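Local coordinates for protein dinoflagellate luciferase (Lingulodinium polyedrum, PDB 1VPR) that catalyses, as the third luciferase domain of a three-domain enzyme, the oxidation of dinoflagellate luciferin by molecular oxygen, with emission of blue light at night, at residues 136-147 with 323-334; 160-170 with 300-310. All coordinates share one frame; numbering follows the deposited sequence.

Contact 1: 136-147 with 323-334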
loop_
_atom_site.group_PDB
_atom_site.type_symbol
_atom_site.label_atom_id
_atom_site.label_comp_id
_atom_site.label_asym_id
_atom_site.label_seq_id
_atom_site.Cartn_x
_atom_site.Cartn_y
_atom_site.Cartn_z
ATOM N N LEU A 136 -5.645 13.173 -18.307
ATOM C CA LEU A 136 -5.578 12.144 -19.353
ATOM C C LEU A 136 -6.394 10.893 -19.054
ATOM O O LEU A 136 -6.484 10.449 -17.916
ATOM C CB LEU A 136 -4.123 11.718 -19.574
ATOM C CG LEU A 136 -3.136 12.817 -19.960
ATOM C CD1 LEU A 136 -1.738 12.212 -20.117
ATOM C CD2 LEU A 136 -3.578 13.499 -21.257
ATOM N N LYS A 137 -6.990 10.322 -20.086
ATOM C CA LYS A 137 -7.729 9.086 -19.928
ATOM C C LYS A 137 -6.686 7.977 -20.056
ATOM O O LYS A 137 -5.720 8.119 -20.820
ATOM C CB LYS A 137 -8.746 8.932 -21.047
ATOM C CG LYS A 137 -9.793 10.007 -21.094
ATOM C CD LYS A 137 -10.762 9.703 -22.199
ATOM C CE LYS A 137 -11.825 10.779 -22.297
ATOM N NZ LYS A 137 -12.661 10.555 -23.519
ATOM N N LEU A 138 -6.868 6.879 -19.326
ATOM C CA LEU A 138 -5.922 5.778 -19.408
ATOM C C LEU A 138 -6.001 5.306 -20.859
ATOM O O LEU A 138 -7.096 5.161 -21.422
ATOM C CB LEU A 138 -6.323 4.664 -18.434
ATOM C CG LEU A 138 -5.273 3.604 -18.108
ATOM C CD1 LEU A 138 -4.065 4.240 -17.423
ATOM C CD2 LEU A 138 -5.897 2.551 -17.195
ATOM N N PRO A 139 -4.848 5.065 -21.489
ATOM C CA PRO A 139 -4.821 4.623 -22.889
ATOM C C PRO A 139 -5.611 3.364 -23.240
ATOM O O PRO A 139 -6.122 3.252 -24.349
ATOM C CB PRO A 139 -3.332 4.453 -23.164
ATOM C CG PRO A 139 -2.718 5.511 -22.287
ATOM C CD PRO A 139 -3.481 5.285 -20.988
ATOM N N CYS A 140 -5.723 2.417 -22.314
ATOM C CA CYS A 140 -6.429 1.181 -22.635
ATOM C C CYS A 140 -7.927 1.243 -22.401
ATOM O O CYS A 140 -8.609 0.216 -22.454
ATOM C CB CYS A 140 -5.816 0.005 -21.867
ATOM S SG CYS A 140 -5.729 0.185 -20.075
ATOM N N GLY A 141 -8.453 2.445 -22.176
ATOM C CA GLY A 141 -9.882 2.578 -21.932
ATOM C C GLY A 141 -10.164 2.327 -20.463
ATOM O O GLY A 141 -9.223 2.084 -19.703
ATOM N N PRO A 142 -11.442 2.326 -20.040
ATOM C CA PRO A 142 -11.862 2.109 -18.651
ATOM C C PRO A 142 -11.317 0.827 -18.069
ATOM O O PRO A 142 -11.427 -0.231 -18.694
ATOM C CB PRO A 142 -13.382 2.039 -18.747
ATOM C CG PRO A 142 -13.696 2.720 -20.086
ATOM C CD PRO A 142 -12.597 2.220 -20.944
ATOM N N LEU A 143 -10.732 0.892 -16.878
ATOM C CA LEU A 143 -10.246 -0.339 -16.278
ATOM C C LEU A 143 -11.484 -1.130 -15.869
ATOM O O LEU A 143 -12.515 -0.550 -15.515
ATOM C CB LEU A 143 -9.362 -0.041 -15.047
ATOM C CG LEU A 143 -7.949 0.541 -15.294
ATOM C CD1 LEU A 143 -7.320 1.007 -13.973
ATOM C CD2 LEU A 143 -7.053 -0.516 -15.963
ATOM N N PRO A 144 -11.421 -2.470 -15.960
ATOM C CA PRO A 144 -12.565 -3.285 -15.565
ATOM C C PRO A 144 -12.686 -3.288 -14.038
ATOM O O PRO A 144 -11.673 -3.361 -13.352
ATOM C CB PRO A 144 -12.195 -4.689 -16.084
ATOM C CG PRO A 144 -11.336 -4.409 -17.271
ATOM C CD PRO A 144 -10.461 -3.265 -16.742
ATOM N N TRP A 145 -13.903 -3.170 -13.510
ATOM C CA TRP A 145 -14.097 -3.276 -12.064
ATOM C C TRP A 145 -14.117 -4.796 -11.847
ATOM O O TRP A 145 -14.624 -5.533 -12.700
ATOM C CB TRP A 145 -15.445 -2.694 -11.636
ATOM C CG TRP A 145 -15.495 -1.178 -11.642
ATOM C CD1 TRP A 145 -15.895 -0.372 -12.671
ATOM C CD2 TRP A 145 -15.138 -0.304 -10.561
ATOM N NE1 TRP A 145 -15.814 0.949 -12.296
ATOM C CE2 TRP A 145 -15.348 1.018 -11.007
ATOM C CE3 TRP A 145 -14.657 -0.513 -9.259
ATOM C CZ2 TRP A 145 -15.094 2.140 -10.197
ATOM C CZ3 TRP A 145 -14.405 0.600 -8.444
ATOM C CH2 TRP A 145 -14.623 1.908 -8.914
ATOM N N PRO A 146 -13.542 -5.296 -10.734
ATOM C CA PRO A 146 -13.562 -6.751 -10.533
ATOM C C PRO A 146 -14.892 -7.297 -10.047
ATOM O O PRO A 146 -15.409 -6.866 -9.016
ATOM C CB PRO A 146 -12.439 -6.975 -9.521
ATOM C CG PRO A 146 -12.483 -5.713 -8.688
ATOM C CD PRO A 146 -12.655 -4.633 -9.751
ATOM N N ALA A 147 -15.453 -8.248 -10.794
ATOM C CA ALA A 147 -16.720 -8.887 -10.428
ATOM C C ALA A 147 -16.735 -9.249 -8.944
ATOM O O ALA A 147 -15.738 -9.760 -8.427
ATOM C CB ALA A 147 -16.914 -10.182 -11.264
ATOM N N THR A 323 -9.093 9.383 -14.987
ATOM C CA THR A 323 -8.039 8.643 -15.679
ATOM C C THR A 323 -8.329 7.145 -15.702
ATOM O O THR A 323 -8.401 6.521 -16.767
ATOM C CB THR A 323 -6.666 8.870 -15.009
ATOM O OG1 THR A 323 -6.297 10.251 -15.121
ATOM C CG2 THR A 323 -5.578 7.998 -15.676
ATOM N N ALA A 324 -8.536 6.566 -14.520
ATOM C CA ALA A 324 -8.780 5.139 -14.412
ATOM C C ALA A 324 -9.983 4.614 -15.194
ATOM O O ALA A 324 -9.915 3.506 -15.738
ATOM C CB ALA A 324 -8.899 4.745 -12.942
ATOM N N LEU A 325 -11.086 5.367 -15.227
ATOM C CA LEU A 325 -12.268 4.936 -15.965
ATOM C C LEU A 325 -12.305 5.585 -17.364
ATOM O O LEU A 325 -13.297 5.469 -18.092
ATOM C CB LEU A 325 -13.544 5.286 -15.176
ATOM C CG LEU A 325 -13.618 4.743 -13.732
ATOM C CD1 LEU A 325 -14.954 5.174 -13.095
ATOM C CD2 LEU A 325 -13.508 3.191 -13.751
ATOM N N ALA A 326 -11.217 6.252 -17.745
ATOM C CA ALA A 326 -11.149 6.913 -19.050
ATOM C C ALA A 326 -12.391 7.745 -19.319
ATOM O O ALA A 326 -12.952 7.697 -20.420
ATOM C CB ALA A 326 -10.981 5.876 -20.178
ATOM N N GLY A 327 -12.837 8.483 -18.311
ATOM C CA GLY A 327 -14.000 9.336 -18.478
ATOM C C GLY A 327 -15.346 8.649 -18.596
ATOM O O GLY A 327 -16.342 9.312 -18.871
ATOM N N ARG A 328 -15.409 7.342 -18.371
ATOM C CA ARG A 328 -16.688 6.642 -18.493
ATOM C C ARG A 328 -17.419 6.413 -17.182
ATOM O O ARG A 328 -17.025 5.565 -16.376
ATOM C CB ARG A 328 -16.497 5.289 -19.203
ATOM C CG ARG A 328 -17.825 4.558 -19.443
ATOM C CD ARG A 328 -17.689 3.175 -20.083
ATOM N NE ARG A 328 -18.974 2.471 -20.075
ATOM C CZ ARG A 328 -19.160 1.212 -20.481
ATOM N NH1 ARG A 328 -20.371 0.667 -20.426
ATOM N NH2 ARG A 328 -18.139 0.499 -20.945
ATOM N N ASP A 329 -18.502 7.154 -16.970
ATOM C CA ASP A 329 -19.296 7.004 -15.758
ATOM C C ASP A 329 -19.851 5.588 -15.671
ATOM O O ASP A 329 -20.154 4.971 -16.698
ATOM C CB ASP A 329 -20.477 7.974 -15.775
ATOM C CG ASP A 329 -20.073 9.428 -15.577
ATOM O OD1 ASP A 329 -20.945 10.296 -15.792
ATOM O OD2 ASP A 329 -18.917 9.719 -15.205
ATOM N N ASN A 330 -19.980 5.070 -14.446
ATOM C CA ASN A 330 -20.546 3.746 -14.208
ATOM C C ASN A 330 -19.988 2.656 -15.116
ATOM O O ASN A 330 -20.742 1.845 -15.681
ATOM C CB ASN A 330 -22.073 3.835 -14.327
ATOM C CG ASN A 330 -22.653 4.934 -13.443
ATOM O OD1 ASN A 330 -22.397 4.969 -12.239
ATOM N ND2 ASN A 330 -23.420 5.841 -14.033
ATOM N N ALA A 331 -18.661 2.632 -15.244
ATOM C CA ALA A 331 -17.994 1.642 -16.069
ATOM C C ALA A 331 -18.334 0.269 -15.479
ATOM O O ALA A 331 -18.618 0.146 -14.279
ATOM C CB ALA A 331 -16.486 1.897 -16.080
ATOM N N PRO A 332 -18.295 -0.789 -16.312
ATOM C CA PRO A 332 -18.626 -2.137 -15.859
ATOM C C PRO A 332 -17.549 -3.013 -15.246
ATOM O O PRO A 332 -16.356 -2.757 -15.368
ATOM C CB PRO A 332 -19.177 -2.774 -17.125
ATOM C CG PRO A 332 -18.211 -2.252 -18.159
ATOM C CD PRO A 332 -18.108 -0.764 -17.779
ATOM N N THR A 333 -18.017 -4.077 -14.608
ATOM C CA THR A 333 -17.162 -5.095 -14.022
ATOM C C THR A 333 -16.898 -5.979 -15.231
ATOM O O THR A 333 -17.434 -5.729 -16.308
ATOM C CB THR A 333 -17.916 -5.948 -12.970
ATOM O OG1 THR A 333 -18.992 -6.662 -13.612
ATOM C CG2 THR A 333 -18.484 -5.065 -11.854
ATOM N N ASN A 334 -16.090 -7.015 -15.065
ATOM C CA ASN A 334 -15.808 -7.916 -16.158
ATOM C C ASN A 334 -17.000 -8.845 -16.474
ATOM O O ASN A 334 -16.926 -9.685 -17.364
ATOM C CB ASN A 334 -14.555 -8.725 -15.837
ATOM C CG ASN A 334 -14.600 -9.349 -14.463
ATOM O OD1 ASN A 334 -14.787 -8.665 -13.452
ATOM N ND2 ASN A 334 -14.420 -10.654 -14.413
HETATM O O HOH W 1 -15.050 -1.026 -16.759
HETATM O O HOH W 2 -17.685 3.255 -12.702
#

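Contact 2: 160-170 with 300-310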
loop_
_atom_site.group_PDB
_atom_site.type_symbol
_atom_site.label_atom_id
_atom_site.label_comp_id
_atom_site.label_asym_id
_atom_site.label_seq_id
_atom_site.Cartn_x
_atom_site.Cartn_y
_atom_site.Cartn_z
ATOM N N PRO A 160 -12.782 2.453 13.181
ATOM C CA PRO A 160 -11.911 1.446 13.774
ATOM C C PRO A 160 -10.485 1.339 13.242
ATOM O O PRO A 160 -9.626 0.781 13.916
ATOM C CB PRO A 160 -12.712 0.155 13.575
ATOM C CG PRO A 160 -13.380 0.401 12.267
ATOM C CD PRO A 160 -13.870 1.820 12.413
ATOM N N LEU A 161 -10.236 1.845 12.037
ATOM C CA LEU A 161 -8.910 1.796 11.432
ATOM C C LEU A 161 -8.005 2.934 11.921
ATOM O O LEU A 161 -6.775 2.858 11.792
ATOM C CB LEU A 161 -9.034 1.894 9.914
ATOM C CG LEU A 161 -10.096 0.980 9.282
ATOM C CD1 LEU A 161 -10.125 1.187 7.769
ATOM C CD2 LEU A 161 -9.781 -0.462 9.628
ATOM N N HIS A 162 -8.614 3.980 12.475
ATOM C CA HIS A 162 -7.885 5.153 12.953
ATOM C C HIS A 162 -6.842 4.776 14.019
ATOM O O HIS A 162 -7.174 4.203 15.049
ATOM C CB HIS A 162 -8.879 6.152 13.536
ATOM C CG HIS A 162 -8.346 7.541 13.680
ATOM N ND1 HIS A 162 -8.381 8.455 12.653
ATOM C CD2 HIS A 162 -7.834 8.196 14.750
ATOM C CE1 HIS A 162 -7.922 9.618 13.081
ATOM N NE2 HIS A 162 -7.588 9.490 14.351
ATOM N N GLY A 163 -5.580 5.100 13.760
ATOM C CA GLY A 163 -4.527 4.800 14.718
ATOM C C GLY A 163 -3.239 4.380 14.040
ATOM O O GLY A 163 -3.076 4.545 12.820
ATOM N N ARG A 164 -2.318 3.854 14.838
ATOM C CA ARG A 164 -1.042 3.378 14.341
ATOM C C ARG A 164 -1.005 1.861 14.509
ATOM O O ARG A 164 -1.328 1.314 15.589
ATOM C CB ARG A 164 0.125 4.058 15.084
ATOM C CG ARG A 164 1.484 3.700 14.497
ATOM C CD ARG A 164 2.544 4.689 14.970
ATOM N NE ARG A 164 2.676 4.632 16.425
ATOM C CZ ARG A 164 3.439 3.750 17.072
ATOM N NH1 ARG A 164 4.157 2.853 16.406
ATOM N NH2 ARG A 164 3.443 3.737 18.393
ATOM N N TRP A 165 -0.645 1.189 13.416
ATOM C CA TRP A 165 -0.609 -0.275 13.347
ATOM C C TRP A 165 0.797 -0.727 13.064
ATOM O O TRP A 165 1.465 -0.153 12.214
ATOM C CB TRP A 165 -1.515 -0.753 12.207
ATOM C CG TRP A 165 -2.937 -0.286 12.352
ATOM C CD1 TRP A 165 -3.438 0.957 12.043
ATOM C CD2 TRP A 165 -4.028 -1.036 12.883
ATOM N NE1 TRP A 165 -4.785 1.015 12.351
ATOM C CE2 TRP A 165 -5.167 -0.194 12.870
ATOM C CE3 TRP A 165 -4.159 -2.344 13.369
ATOM C CZ2 TRP A 165 -6.424 -0.619 13.334
ATOM C CZ3 TRP A 165 -5.423 -2.769 13.831
ATOM C CH2 TRP A 165 -6.530 -1.907 13.808
ATOM N N ILE A 166 1.253 -1.749 13.771
ATOM C CA ILE A 166 2.605 -2.249 13.571
ATOM C C ILE A 166 2.578 -3.664 12.992
ATOM O O ILE A 166 1.937 -4.571 13.530
ATOM C CB ILE A 166 3.396 -2.249 14.910
ATOM C CG1 ILE A 166 3.684 -0.815 15.348
ATOM C CG2 ILE A 166 4.690 -3.055 14.771
ATOM C CD1 ILE A 166 4.496 -0.002 14.325
ATOM N N THR A 167 3.291 -3.844 11.890
ATOM C CA THR A 167 3.371 -5.131 11.215
ATOM C C THR A 167 4.010 -6.209 12.080
ATOM O O THR A 167 5.136 -6.027 12.600
ATOM C CB THR A 167 4.194 -5.006 9.937
ATOM O OG1 THR A 167 3.652 -3.949 9.134
ATOM C CG2 THR A 167 4.186 -6.326 9.168
ATOM N N VAL A 168 3.321 -7.344 12.207
ATOM C CA VAL A 168 3.856 -8.436 13.002
ATOM C C VAL A 168 4.037 -9.701 12.169
ATOM O O VAL A 168 4.585 -10.699 12.631
ATOM C CB VAL A 168 2.991 -8.705 14.289
ATOM C CG1 VAL A 168 3.149 -7.534 15.261
ATOM C CG2 VAL A 168 1.498 -8.906 13.929
ATOM N N SER A 169 3.606 -9.659 10.921
ATOM C CA SER A 169 3.800 -10.812 10.053
ATOM C C SER A 169 3.641 -10.408 8.610
ATOM O O SER A 169 2.743 -9.636 8.264
ATOM C CB SER A 169 2.811 -11.933 10.365
ATOM O OG SER A 169 3.013 -12.995 9.443
ATOM N N GLY A 170 4.531 -10.928 7.768
ATOM C CA GLY A 170 4.455 -10.631 6.351
ATOM C C GLY A 170 5.145 -9.352 5.944
ATOM O O GLY A 170 4.918 -8.862 4.836
ATOM N N PHE A 300 -0.664 -12.919 3.077
ATOM C CA PHE A 300 -1.174 -12.258 4.280
ATOM C C PHE A 300 -0.177 -11.337 4.990
ATOM O O PHE A 300 1.021 -11.623 5.054
ATOM C CB PHE A 300 -1.648 -13.288 5.329
ATOM C CG PHE A 300 -2.785 -14.155 4.873
ATOM C CD1 PHE A 300 -2.542 -15.424 4.332
ATOM C CD2 PHE A 300 -4.093 -13.700 4.964
ATOM C CE1 PHE A 300 -3.589 -16.214 3.889
ATOM C CE2 PHE A 300 -5.153 -14.490 4.521
ATOM C CZ PHE A 300 -4.900 -15.743 3.984
ATOM N N VAL A 301 -0.688 -10.216 5.503
ATOM C CA VAL A 301 0.120 -9.283 6.282
ATOM C C VAL A 301 -0.704 -9.092 7.550
ATOM O O VAL A 301 -1.925 -8.893 7.473
ATOM C CB VAL A 301 0.314 -7.894 5.566
ATOM C CG1 VAL A 301 1.117 -6.952 6.480
ATOM C CG2 VAL A 301 1.061 -8.085 4.253
ATOM N N PHE A 302 -0.065 -9.203 8.715
ATOM C CA PHE A 302 -0.765 -8.991 9.989
ATOM C C PHE A 302 -0.149 -7.815 10.717
ATOM O O PHE A 302 1.089 -7.668 10.737
ATOM C CB PHE A 302 -0.671 -10.218 10.911
ATOM C CG PHE A 302 -1.522 -11.382 10.471
ATOM C CD1 PHE A 302 -1.070 -12.254 9.489
ATOM C CD2 PHE A 302 -2.775 -11.590 11.033
ATOM C CE1 PHE A 302 -1.854 -13.322 9.073
ATOM C CE2 PHE A 302 -3.561 -12.655 10.627
ATOM C CZ PHE A 302 -3.098 -13.521 9.644
ATOM N N TYR A 303 -1.010 -6.994 11.328
ATOM C CA TYR A 303 -0.586 -5.818 12.098
ATOM C C TYR A 303 -1.295 -5.850 13.435
ATOM O O TYR A 303 -2.429 -6.355 13.542
ATOM C CB TYR A 303 -1.025 -4.502 11.431
ATOM C CG TYR A 303 -0.750 -4.364 9.942
ATOM C CD1 TYR A 303 -1.630 -4.888 8.990
ATOM C CD2 TYR A 303 0.335 -3.634 9.495
ATOM C CE1 TYR A 303 -1.428 -4.667 7.616
ATOM C CE2 TYR A 303 0.545 -3.399 8.123
ATOM C CZ TYR A 303 -0.344 -3.914 7.195
ATOM O OH TYR A 303 -0.158 -3.628 5.854
ATOM N N VAL A 304 -0.652 -5.301 14.455
ATOM C CA VAL A 304 -1.287 -5.219 15.764
ATOM C C VAL A 304 -1.460 -3.718 16.056
ATOM O O VAL A 304 -0.582 -2.905 15.747
ATOM C CB VAL A 304 -0.449 -5.920 16.873
ATOM C CG1 VAL A 304 0.943 -5.260 17.016
ATOM C CG2 VAL A 304 -1.205 -5.849 18.194
ATOM N N LYS A 305 -2.602 -3.333 16.616
ATOM C CA LYS A 305 -2.853 -1.922 16.889
ATOM C C LYS A 305 -2.115 -1.450 18.151
ATOM O O LYS A 305 -2.371 -1.939 19.258
ATOM C CB LYS A 305 -4.355 -1.675 17.030
ATOM C CG LYS A 305 -4.720 -0.248 16.678
ATOM C CD LYS A 305 -6.161 0.076 16.959
ATOM C CE LYS A 305 -6.471 1.441 16.397
ATOM N NZ LYS A 305 -7.919 1.786 16.584
ATOM N N VAL A 306 -1.188 -0.509 17.988
ATOM C CA VAL A 306 -0.422 -0.031 19.139
ATOM C C VAL A 306 -0.963 1.296 19.684
ATOM O O VAL A 306 -0.657 1.683 20.822
ATOM C CB VAL A 306 1.100 0.069 18.795
ATOM C CG1 VAL A 306 1.653 -1.340 18.428
ATOM C CG2 VAL A 306 1.336 1.039 17.628
ATOM N N SER A 307 -1.805 1.977 18.911
ATOM C CA SER A 307 -2.367 3.250 19.375
ATOM C C SER A 307 -3.588 3.690 18.595
ATOM O O SER A 307 -3.662 3.441 17.408
ATOM C CB SER A 307 -1.328 4.363 19.232
ATOM O OG SER A 307 -1.856 5.567 19.766
ATOM N N ASN A 308 -4.534 4.363 19.254
ATOM C CA ASN A 308 -5.704 4.893 18.565
ATOM C C ASN A 308 -5.335 6.207 17.847
ATOM O O ASN A 308 -6.119 6.739 17.072
ATOM C CB ASN A 308 -6.830 5.201 19.553
ATOM C CG ASN A 308 -7.567 3.965 20.003
ATOM O OD1 ASN A 308 -7.620 2.964 19.280
ATOM N ND2 ASN A 308 -8.163 4.027 21.196
ATOM N N ASP A 309 -4.132 6.717 18.098
ATOM C CA ASP A 309 -3.672 7.964 17.508
ATOM C C ASP A 309 -2.647 7.722 16.401
ATOM O O ASP A 309 -1.568 7.146 16.646
ATOM C CB ASP A 309 -3.044 8.826 18.613
ATOM C CG ASP A 309 -2.667 10.207 18.142
ATOM O OD1 ASP A 309 -2.156 10.972 18.984
ATOM O OD2 ASP A 309 -2.884 10.538 16.954
ATOM N N PRO A 310 -2.965 8.139 15.157
ATOM C CA PRO A 310 -2.000 7.922 14.074
ATOM C C PRO A 310 -0.802 8.868 14.211
ATOM O O PRO A 310 0.266 8.618 13.635
ATOM C CB PRO A 310 -2.822 8.224 12.826
ATOM C CG PRO A 310 -3.745 9.329 13.309
ATOM C CD PRO A 310 -4.202 8.744 14.638
HETATM O O HOH W 3 -9.569 -0.475 16.294
HETATM O O HOH W 4 1.106 6.576 17.642
HETATM O O HOH W 5 1.913 -13.110 7.046
#

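Contact 1: 136-147 with 323-334
L138, L143 and W145 hand their backbone N-H groups to the carbonyls of T323, A324 and P332, and a single backbone bridge pairs W145 with T333, giving two largely irregular segments a common course. The W145 N to P332 O bond, 3.1 Å, is almost perfectly straight (178°), and a water that donates to both L143 O and P332 O adds a second link beside it. T323 is held at both polar ends: its OG1 donates to L136 O at 2.8 Å, while its carbonyl O receives L138 N and A326 N from opposite faces. Beside this, the extended K137 chain lies along the A326 backbone, CD 3.5 Å from A326 O. P142 packs on the type I' turn L325-R328, CG 3.4 Å from L325 O, while its CB also meets A331 CB. With CG anti to its own carbonyl carbon (chi1 -75°), the W145 indole lies on the side of its backbone N, where its edge meets A331 CB and P332 O; the L325 side chain crosses it at about a right angle, L325 CD2 3.5 Å from W145 NE1. That NE1 donates to a water, which also takes a weak bond from A331 N. Y339 stacks on the ring and Y237 meets it at a slant. With a serine here, the L325 methyl and the rings of Y339 and Y237 would probably lose their common packing partner and the bridging water its indole donor. Farther along, N334 OD1 accepts A147 N at 2.8 Å in its carbonyl plane, and its ND2 reaches P114 O. The helix end itself is a Schellman motif, with A326 at positive phi as its C-prime residue; through L138, L143 and L325 the paired loops rest on barrel strands 237-241 and 247-253.

Contact 2: 160-170 with 300-310
K305 leaves its strand with CG anti to the backbone N (chi1 -154°) and then runs fully extended, a shape that lays its methylenes across the indole of W145. CG stands over the centroid of the six-membered ring, only 4° off its normal, a clear CH-pi contact; CB, CD and CE cover neighbouring ring atoms. The chain ends where the loop before strand 163-169 offers carbonyls: K305 NZ donates to H162 O at 3.0 Å and more weakly to P160 O. NZ also donates to N308 OD1 and to a water that donates to P160 O. The indole is fixed in turn by W145 NE1, which donates to L161 O at 2.8 Å, near the ring plane.

On the face carrying R164, I166 and V304, a bend at chi3 (62°) turns the R164 guanidinium back over V306, whose CG2 sits against one face of the group, 3.5 Å from R164 CZ. NH1 and NH2 bond to the carbonyls of Y76 and G77, and NE donates to a water that in turn donates to D309 O. Along the backbone, the antiparallel ladder includes I166 N to V304 O and V304 N to I166 O, and is broken by two classic bulges: V306 and S307 opposite R164, V168 and S169 opposite F302, whose carbonyl takes both N-H groups from the same face. At one end P310 CG lies over one face of the H162 ring, and P310 CD comes 3.5 Å from H162 NE2.

Both cationic side chains are thus met by amide and peptide oxygens and by water, with a greasy partner along each stem or face; such dipoles would probably help to stabilise a positive charge in this buried part of the barrel wall.

After the N-terminal helices, the chain lays down 136-147, in the loop after helix 120-126, and then 160-170, which becomes the first strand of the large antiparallel sheet. Helices 172-181 and 187-197 follow, then the strands from 206-212 to 285-294, before 300-310 returns: contact 2 closes this inner loop, joining strands first and last in chain order but neighbours in the sheet. Only afterwards does 323-334 come back to 136-147, so contact 1 closes the wider loop, enclosing contact 2 without crossing it, and ties the loop before strand 163-169 to the end of helix 321-324 and the loop beyond. Their centres lie about 32 Å apart, on opposite sides of the chain's centre.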